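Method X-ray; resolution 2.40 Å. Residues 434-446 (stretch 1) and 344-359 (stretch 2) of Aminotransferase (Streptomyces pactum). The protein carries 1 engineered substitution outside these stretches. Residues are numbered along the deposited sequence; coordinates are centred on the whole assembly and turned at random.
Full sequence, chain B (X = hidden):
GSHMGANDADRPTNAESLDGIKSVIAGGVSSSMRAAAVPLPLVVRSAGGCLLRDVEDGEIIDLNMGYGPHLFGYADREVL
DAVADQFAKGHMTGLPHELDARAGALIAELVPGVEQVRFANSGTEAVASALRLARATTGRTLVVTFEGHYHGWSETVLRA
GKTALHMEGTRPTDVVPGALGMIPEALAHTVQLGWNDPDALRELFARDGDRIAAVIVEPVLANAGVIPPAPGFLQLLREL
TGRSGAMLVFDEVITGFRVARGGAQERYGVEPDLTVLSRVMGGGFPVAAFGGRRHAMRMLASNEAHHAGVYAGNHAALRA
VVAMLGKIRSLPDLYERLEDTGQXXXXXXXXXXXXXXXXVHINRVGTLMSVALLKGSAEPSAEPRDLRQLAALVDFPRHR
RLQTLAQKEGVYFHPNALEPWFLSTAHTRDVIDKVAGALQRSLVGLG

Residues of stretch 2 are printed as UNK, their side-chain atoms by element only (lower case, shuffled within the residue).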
# COMPACT_ATOMS: atom_id res chain seq x y z
N LYS B 434 10.59 33.07 -11.44
CA LYS B 434 9.15 33.31 -11.22
C LYS B 434 8.75 33.07 -9.78
O LYS B 434 7.93 33.78 -9.23
CB LYS B 434 8.28 32.44 -12.12
CG LYS B 434 8.32 32.82 -13.59
CD LYS B 434 7.20 32.14 -14.36
CE LYS B 434 7.35 32.37 -15.86
NZ LYS B 434 6.19 31.84 -16.62
N VAL B 435 9.31 32.03 -9.16
CA VAL B 435 8.96 31.74 -7.77
C VAL B 435 9.36 32.92 -6.88
O VAL B 435 8.59 33.34 -6.02
CB VAL B 435 9.61 30.43 -7.30
CG1 VAL B 435 9.54 30.31 -5.78
CG2 VAL B 435 8.94 29.24 -7.99
N ALA B 436 10.56 33.44 -7.13
CA ALA B 436 11.06 34.61 -6.41
C ALA B 436 10.07 35.78 -6.43
O ALA B 436 9.71 36.32 -5.40
CB ALA B 436 12.40 35.04 -7.01
N GLY B 437 9.66 36.16 -7.64
CA GLY B 437 8.68 37.19 -7.83
C GLY B 437 7.42 36.92 -7.05
O GLY B 437 6.92 37.80 -6.35
N ALA B 438 6.92 35.68 -7.15
CA ALA B 438 5.68 35.30 -6.46
C ALA B 438 5.84 35.41 -4.93
O ALA B 438 4.92 35.83 -4.26
CB ALA B 438 5.23 33.92 -6.89
N LEU B 439 7.00 35.02 -4.40
CA LEU B 439 7.24 35.06 -2.95
C LEU B 439 7.40 36.49 -2.46
O LEU B 439 6.95 36.82 -1.36
CB LEU B 439 8.45 34.20 -2.54
CG LEU B 439 8.20 32.68 -2.63
CD1 LEU B 439 9.50 31.89 -2.51
CD2 LEU B 439 7.21 32.22 -1.56
N GLN B 440 8.09 37.30 -3.26
CA GLN B 440 8.25 38.75 -3.00
C GLN B 440 6.86 39.43 -2.88
O GLN B 440 6.55 40.07 -1.88
CB GLN B 440 9.08 39.38 -4.13
CG GLN B 440 8.64 40.74 -4.66
CD GLN B 440 9.15 41.86 -3.80
OE1 GLN B 440 10.25 41.80 -3.28
NE2 GLN B 440 8.34 42.92 -3.66
N ARG B 441 6.01 39.21 -3.88
CA ARG B 441 4.67 39.78 -3.89
C ARG B 441 3.84 39.30 -2.69
O ARG B 441 3.14 40.09 -2.06
CB ARG B 441 3.97 39.46 -5.22
CG ARG B 441 4.00 40.63 -6.21
CD ARG B 441 4.19 40.26 -7.68
NE ARG B 441 3.60 38.97 -8.02
CZ ARG B 441 4.16 38.08 -8.85
NH1 ARG B 441 5.33 38.32 -9.45
NH2 ARG B 441 3.54 36.92 -9.08
N SER B 442 3.97 38.02 -2.33
CA SER B 442 3.23 37.47 -1.21
C SER B 442 3.70 38.06 0.13
O SER B 442 2.89 38.29 1.03
CB SER B 442 3.35 35.94 -1.19
OG SER B 442 2.97 35.41 -2.46
N LEU B 443 5.00 38.29 0.28
CA LEU B 443 5.51 38.83 1.55
C LEU B 443 5.02 40.26 1.75
O LEU B 443 4.74 40.66 2.86
CB LEU B 443 7.05 38.77 1.63
CG LEU B 443 7.71 37.42 1.82
CD1 LEU B 443 9.20 37.53 1.54
CD2 LEU B 443 7.46 36.83 3.20
N VAL B 444 4.93 41.01 0.66
CA VAL B 444 4.49 42.41 0.74
C VAL B 444 3.04 42.47 1.24
O VAL B 444 2.67 43.41 1.94
CB VAL B 444 4.73 43.16 -0.59
CG1 VAL B 444 4.20 44.59 -0.53
CG2 VAL B 444 6.22 43.20 -0.93
N GLY B 445 2.24 41.44 0.93
CA GLY B 445 0.86 41.33 1.43
C GLY B 445 0.71 40.81 2.86
O GLY B 445 -0.40 40.68 3.38
N LEU B 446 1.83 40.46 3.49
CA LEU B 446 1.81 39.81 4.80
C LEU B 446 1.60 40.84 5.91
O LEU B 446 1.19 40.48 6.99
CB LEU B 446 3.12 39.04 5.02
CG LEU B 446 3.16 37.85 5.99
CD1 LEU B 446 2.21 36.74 5.59
CD2 LEU B 446 4.57 37.30 6.08
N UNK B 344 20.50 27.32 -6.18
CA UNK B 344 19.90 28.51 -6.77
C UNK B 344 18.58 28.86 -6.09
O UNK B 344 18.27 30.04 -5.91
c UNK B 344 20.24 30.75 -8.95
c UNK B 344 18.18 29.79 -9.68
o UNK B 344 18.42 33.21 -10.93
c UNK B 344 19.37 29.65 -8.98
c UNK B 344 18.74 32.04 -10.28
c UNK B 344 17.86 30.96 -10.33
c UNK B 344 19.92 31.94 -9.58
c UNK B 344 19.73 28.35 -8.28
N UNK B 345 17.78 27.85 -5.73
CA UNK B 345 16.51 28.13 -5.05
C UNK B 345 16.83 28.70 -3.69
O UNK B 345 16.26 29.70 -3.29
c UNK B 345 15.62 26.89 -4.93
s UNK B 345 13.09 28.16 -5.11
c UNK B 345 14.30 27.16 -4.18
c UNK B 345 12.37 26.86 -6.12
N UNK B 346 17.75 28.04 -2.98
CA UNK B 346 18.16 28.52 -1.67
C UNK B 346 18.63 29.98 -1.73
O UNK B 346 18.12 30.81 -0.97
c UNK B 346 20.79 27.28 0.94
c UNK B 346 19.25 27.65 -1.06
o UNK B 346 21.20 26.24 0.36
c UNK B 346 19.75 28.17 0.28
o UNK B 346 21.16 27.61 2.08
N UNK B 347 19.56 30.31 -2.63
CA UNK B 347 20.10 31.68 -2.71
C UNK B 347 19.00 32.70 -3.03
O UNK B 347 18.91 33.76 -2.39
o UNK B 347 22.67 30.56 -2.21
o UNK B 347 23.24 30.61 -4.33
c UNK B 347 22.47 30.92 -3.40
c UNK B 347 21.24 31.79 -3.75
N UNK B 348 18.14 32.36 -3.98
CA UNK B 348 17.05 33.23 -4.41
C UNK B 348 16.06 33.53 -3.30
O UNK B 348 15.72 34.68 -3.06
o UNK B 348 17.18 32.33 -6.64
c UNK B 348 15.16 33.47 -6.04
c UNK B 348 16.28 32.57 -5.56
N UNK B 349 15.64 32.49 -2.59
CA UNK B 349 14.69 32.64 -1.50
C UNK B 349 15.29 33.41 -0.33
O UNK B 349 14.62 34.27 0.23
c UNK B 349 13.30 31.38 0.19
c UNK B 349 14.13 31.28 -1.07
c UNK B 349 13.30 30.69 -2.20
N UNK B 350 16.55 33.15 0.01
CA UNK B 350 17.27 33.99 1.01
C UNK B 350 17.29 35.50 0.67
O UNK B 350 17.02 36.33 1.53
n UNK B 350 19.46 30.96 5.12
c UNK B 350 18.72 33.51 1.21
c UNK B 350 20.32 32.11 2.63
n UNK B 350 20.17 28.89 4.43
c UNK B 350 18.87 32.40 2.23
c UNK B 350 20.03 30.19 4.19
n UNK B 350 20.46 30.71 3.04
N UNK B 351 17.59 35.83 -0.59
CA UNK B 351 17.61 37.23 -1.01
C UNK B 351 16.21 37.83 -0.84
O UNK B 351 16.06 38.91 -0.29
c UNK B 351 18.29 38.76 -2.99
c UNK B 351 18.52 38.80 -4.51
c UNK B 351 18.11 37.34 -2.46
o UNK B 351 19.14 37.86 -5.07
o UNK B 351 18.06 39.79 -5.16
N UNK B 352 15.19 37.13 -1.31
CA UNK B 352 13.84 37.69 -1.29
C UNK B 352 13.39 37.99 0.14
O UNK B 352 12.79 39.02 0.39
c UNK B 352 13.12 36.76 -3.51
c UNK B 352 11.39 37.20 -1.76
c UNK B 352 12.83 36.76 -2.02
N UNK B 353 13.69 37.10 1.07
CA UNK B 353 13.35 37.33 2.49
C UNK B 353 14.23 38.43 3.12
O UNK B 353 13.76 39.20 3.96
c UNK B 353 13.43 36.02 3.30
c UNK B 353 12.22 35.13 3.14
c UNK B 353 12.07 34.32 2.02
c UNK B 353 10.97 33.50 1.87
c UNK B 353 10.14 34.27 3.95
c UNK B 353 11.24 35.09 4.10
c UNK B 353 10.00 33.47 2.83
N UNK B 354 15.51 38.46 2.75
CA UNK B 354 16.44 39.47 3.27
C UNK B 354 16.00 40.85 2.84
O UNK B 354 15.90 41.76 3.65
c UNK B 354 17.88 39.18 2.82
N UNK B 355 15.75 41.01 1.55
CA UNK B 355 15.29 42.29 0.99
C UNK B 355 14.03 42.80 1.68
O UNK B 355 13.86 44.00 1.88
c UNK B 355 15.06 42.15 -0.53
c UNK B 355 14.61 43.46 -1.14
o UNK B 355 16.29 41.74 -1.16
N UNK B 356 13.13 41.89 2.02
CA UNK B 356 11.91 42.22 2.75
C UNK B 356 12.12 42.32 4.25
O UNK B 356 11.20 42.68 4.98
o UNK B 356 9.19 43.19 1.17
o UNK B 356 10.47 42.93 -0.62
c UNK B 356 10.43 41.17 0.97
c UNK B 356 10.00 42.53 0.47
c UNK B 356 10.82 41.18 2.45
N UNK B 357 13.31 41.99 4.73
CA UNK B 357 13.62 42.00 6.15
C UNK B 357 12.69 41.08 6.97
O UNK B 357 12.29 41.41 8.09
n UNK B 357 15.89 47.92 6.31
c UNK B 357 13.61 43.44 6.69
c UNK B 357 15.40 46.71 5.59
c UNK B 357 14.47 44.38 5.86
c UNK B 357 14.65 45.74 6.51
N UNK B 358 12.40 39.91 6.42
CA UNK B 358 11.68 38.85 7.12
C UNK B 358 12.68 37.79 7.52
O UNK B 358 13.29 37.18 6.64
c UNK B 358 9.53 39.14 5.76
n UNK B 358 6.36 39.96 8.54
n UNK B 358 7.39 40.12 6.48
n UNK B 358 5.37 41.12 6.84
c UNK B 358 6.37 40.40 7.29
c UNK B 358 10.64 38.21 6.19
c UNK B 358 8.55 39.35 6.90
N UNK B 359 12.84 37.54 8.83
CA UNK B 359 13.71 36.43 9.18
C UNK B 359 13.13 35.09 8.72
O UNK B 359 11.91 34.86 8.76
c UNK B 359 12.37 38.28 10.01
c UNK B 359 12.70 37.37 11.16
c UNK B 359 13.83 36.52 10.70
O HOH W 1 6.66 41.43 4.24

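Position 344 carries one carbon, then a six-carbon ring bearing one oxygen. It lies out of reach of stretch 1. This is Tyr344.

Position 345 has two carbons, a sulfur and a terminal carbon, unbranched. The sulfur lies 4.2 Å from Val435 CG1. This is Met345; its CB points sideways, and the end of the chain comes nearer.

Position 346 has three carbons, the third carrying two oxygens. It touches nothing on stretch 1. The acid with this chain length is Glu346.

Position 347 is one carbon shorter, with two oxygens on the second. It is also out of reach. This is Asp347.

Position 348 has one carbon carrying an oxygen and a carbon. The outer carbon packs close to Ala436. This is Thr348, with CG2 3.3 Å from Ala436 CB. Its OG1 donates a hydrogen bond to Tyr344 O at 2.6 Å, which satisfies the hydroxyl within its own helix.

Position 349 has three carbons, branched at the first, and meets Leu439. This is Val349; CG2 is 4.0 Å from Leu439 CD1.

Position 350 has three carbons, a nitrogen, and a carbon carrying two more nitrogens. It does not touch stretch 1. This is Arg350, which forms a salt bridge one turn back, NH2 to Glu346 OE2 at 2.9 Å.

Position 351 has three carbons and two terminal oxygens, and is exposed. This is Glu351.

Position 352 has three carbons, branched at the first. It sits among Ala436, Leu439, Gln440 and Leu443. This is Val352, a knob in a hole; CG1 is 3.6 Å from Gln440 N.

Position 353 has one carbon and a plain six-carbon ring. Leu443 covers one face. This is Phe353; Leu443 CD1 is 4.0 Å from the ring centroid, nearly on the ring normal, a CH-pi contact.

Position 354 has a single carbon and is out of reach. This is Ala354.

Position 355 has one carbon carrying an oxygen and a carbon. This is Thr355; OG1 donates to Glu351 O at 3.0 Å.

Position 356 has three carbons and two terminal oxygens, and reaches Gln440, Leu443 and Val444. This is Glu356; CG is 3.9 Å from Leu443 CD1, and OE1 is 3.6 Å from Val444 CG2.

Position 357 has four carbons in a row ending in nitrogen. This is Lys357. Its positive phi marks a Schellman motif.

Position 358 has three carbons, a nitrogen, and a carbon with two nitrogens. It reaches Leu443 and Leu446. This is Arg358; NH2 is 3.6 Å from Leu446 CB, and water 1 joins NE (2.7 Å) to Leu443 O (2.5 Å).

Position 359 has three carbons closing onto the backbone nitrogen. This is Pro359, out of reach.

The contact is mainly apolar. The two helices run the same way at 25°, with axes 9.7 Å apart at closest approach. Val352 locks the middle. Leu443 bridges Val352, Phe353, Glu356 and Arg358. Beyond the Schellman turn, Arg358 extends the contact to Leu446, whose CD2 lies over one guanidinium face.

Stretch 2 344-359: YMEDTVREVFATEKRP
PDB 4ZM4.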